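Long-range contact in apicoplast TIC22, putative (Plasmodium falciparum 3D7, PDB 4E6Z), which probably acts as a chaperone of the TIC complex required for importing proteins into the apicoplast: residues A[78-83]-A[128-133]. Numbering follows the deposited sequence.
Sequences PVFLIT and IKIHNI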
loop_
_atom_site.group_PDB
_atom_site.type_symbol
_atom_site.label_atom_id
_atom_site.label_comp_id
_atom_site.label_asym_id
_atom_site.label_seq_id
_atom_site.Cartn_x
_atom_site.Cartn_y
_atom_site.Cartn_z
ATOM N N PRO A 78 5.253 -1.817 3.505
ATOM C CA PRO A 78 5.004 -0.991 4.690
ATOM C C PRO A 78 3.574 -0.468 4.720
ATOM O O PRO A 78 3.004 -0.182 3.667
ATOM C CB PRO A 78 5.975 0.186 4.512
ATOM C CG PRO A 78 6.970 -0.269 3.489
ATOM C CD PRO A 78 6.206 -1.176 2.584
ATOM N N VAL A 79 3.007 -0.360 5.918
ATOM C CA VAL A 79 1.711 0.276 6.122
ATOM C C VAL A 79 1.832 1.242 7.299
ATOM O O VAL A 79 2.536 0.961 8.275
ATOM C CB VAL A 79 0.609 -0.754 6.414
ATOM C CG1 VAL A 79 -0.719 -0.050 6.730
ATOM C CG2 VAL A 79 0.458 -1.707 5.246
ATOM N N PHE A 80 1.151 2.379 7.210
ATOM C CA PHE A 80 1.336 3.438 8.192
ATOM C C PHE A 80 0.063 3.804 8.937
ATOM O O PHE A 80 -1.013 3.891 8.352
ATOM C CB PHE A 80 1.948 4.674 7.532
ATOM C CG PHE A 80 3.257 4.402 6.859
ATOM C CD1 PHE A 80 4.453 4.564 7.541
ATOM C CD2 PHE A 80 3.293 3.954 5.547
ATOM C CE1 PHE A 80 5.663 4.298 6.920
ATOM C CE2 PHE A 80 4.495 3.685 4.925
ATOM C CZ PHE A 80 5.683 3.860 5.609
ATOM N N LEU A 81 0.204 4.006 10.244
ATOM C CA LEU A 81 -0.908 4.428 11.082
ATOM C C LEU A 81 -0.510 5.640 11.905
ATOM O O LEU A 81 0.672 5.913 12.106
ATOM C CB LEU A 81 -1.347 3.299 12.015
ATOM C CG LEU A 81 -1.931 2.013 11.432
ATOM C CD1 LEU A 81 -0.819 1.060 11.063
ATOM C CD2 LEU A 81 -2.857 1.356 12.435
ATOM N N ILE A 82 -1.504 6.377 12.379
ATOM C CA ILE A 82 -1.250 7.473 13.298
ATOM C C ILE A 82 -1.581 6.965 14.698
ATOM O O ILE A 82 -2.634 6.372 14.920
ATOM C CB ILE A 82 -2.071 8.732 12.943
ATOM C CG1 ILE A 82 -1.570 9.349 11.634
ATOM C CG2 ILE A 82 -1.968 9.766 14.054
ATOM C CD1 ILE A 82 -1.776 8.486 10.419
ATOM N N THR A 83 -0.665 7.163 15.636
ATOM C CA THR A 83 -0.844 6.614 16.973
ATOM C C THR A 83 -0.438 7.614 18.035
ATOM O O THR A 83 0.178 8.637 17.731
ATOM C CB THR A 83 0.017 5.349 17.175
ATOM O OG1 THR A 83 1.404 5.711 17.215
ATOM C CG2 THR A 83 -0.213 4.344 16.050
ATOM N N ILE A 128 1.021 12.652 19.134
ATOM C CA ILE A 128 0.824 11.783 17.974
ATOM C C ILE A 128 2.051 11.597 17.080
ATOM O O ILE A 128 2.891 12.483 16.947
ATOM C CB ILE A 128 -0.398 12.201 17.127
ATOM C CG1 ILE A 128 -0.225 13.607 16.561
ATOM C CG2 ILE A 128 -1.674 12.115 17.950
ATOM C CD1 ILE A 128 -1.383 14.018 15.686
ATOM N N LYS A 129 2.139 10.420 16.473
ATOM C CA LYS A 129 3.263 10.081 15.618
ATOM C C LYS A 129 2.796 9.118 14.541
ATOM O O LYS A 129 1.679 8.596 14.600
ATOM C CB LYS A 129 4.377 9.413 16.435
ATOM C CG LYS A 129 4.038 7.992 16.858
ATOM C CD LYS A 129 5.231 7.267 17.455
ATOM C CE LYS A 129 4.963 5.770 17.523
ATOM N NZ LYS A 129 5.366 5.184 18.832
ATOM N N ILE A 130 3.663 8.879 13.563
ATOM C CA ILE A 130 3.403 7.890 12.530
ATOM C C ILE A 130 4.032 6.580 12.973
ATOM O O ILE A 130 5.179 6.551 13.412
ATOM C CB ILE A 130 4.023 8.311 11.185
ATOM C CG1 ILE A 130 3.544 9.713 10.789
ATOM C CG2 ILE A 130 3.714 7.277 10.096
ATOM C CD1 ILE A 130 2.061 9.807 10.516
ATOM N N HIS A 131 3.274 5.498 12.868
ATOM C CA HIS A 131 3.781 4.184 13.231
ATOM C C HIS A 131 3.658 3.217 12.055
ATOM O O HIS A 131 2.672 3.238 11.321
ATOM C CB HIS A 131 3.036 3.648 14.449
ATOM C CG HIS A 131 3.515 2.310 14.905
ATOM N ND1 HIS A 131 4.820 2.078 15.291
ATOM C CD2 HIS A 131 2.868 1.129 15.052
ATOM C CE1 HIS A 131 4.956 0.813 15.637
ATOM N NE2 HIS A 131 3.784 0.214 15.504
ATOM N N ASN A 132 4.664 2.370 11.878
ATOM C CA ASN A 132 4.676 1.468 10.734
ATOM C C ASN A 132 4.396 0.013 11.090
ATOM O O ASN A 132 4.933 -0.516 12.060
ATOM C CB ASN A 132 6.001 1.581 9.974
ATOM C CG ASN A 132 7.195 1.197 10.826
ATOM O OD1 ASN A 132 7.518 1.868 11.807
ATOM N ND2 ASN A 132 7.855 0.106 10.459
ATOM N N ILE A 133 3.529 -0.614 10.304
ATOM C CA ILE A 133 3.362 -2.061 10.316
ATOM C C ILE A 133 3.590 -2.560 8.886
ATOM O O ILE A 133 4.132 -1.830 8.056
ATOM C CB ILE A 133 1.961 -2.468 10.814
ATOM C CG1 ILE A 133 0.886 -1.949 9.857
ATOM C CG2 ILE A 133 1.720 -1.929 12.223
ATOM C CD1 ILE A 133 -0.504 -2.455 10.157
#
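The ring of F80 meets I130 and N132 obliquely: its CD1 lies 3.8 Å from I130 CG2, and its CE1 reaches N132 CB. The F80 ring and the N132 side-chain amide are turned 42° apart, and N132 offers the ring its CB, with its amide turned from the neighbouring strand. The imidazole of H131, on the other face of the sheet, is approached obliquely by the CG2 methyl of T83, which packs more closely on H131 CB, at 3.7 Å. Beyond F80, I82 and I130 run side by side in the same direction, with CG1 of I82 against CD1 of I130. On the H131 face, L81 CD1 sits 3.6 Å from I133 CD1 and also touches I133 CG1; that CG1, set between the backbone N and carbonyl carbon, packs against V79 CB as well. T83 OG1 lies against the aliphatic chain of K129, 3.5 Å from its CG, while K129 NZ hydrogen-bonds to S87 OG, outside the two strands.

Six backbone hydrogen bonds define an antiparallel ladder, two each at V79–I133, L81–H131 and T83–K129. H131 N to L81 O is the shortest, at 2.7 Å, and nearly straight (172°). The bond of V79 N differs in its approach to the acceptor: the donor stands 48° out of the carbonyl plane of I133. CA-H...O contacts, such as I128 CA to T83 O at 3.2 Å, supplement the ladder.

Within the Tic22-like family region, this pairing joins strand 78-83 to strand 129-134. The F80 face packs on two helices: Y266 of helix 261-272 meets the F80 ring nearly perpendicularly, whereas I82 touches A109 and M112 of helix 106-119. Backbone hydrogen bonding between F80 and F103 links the pair to strand 97-103, whose M102 touches V79 and L81.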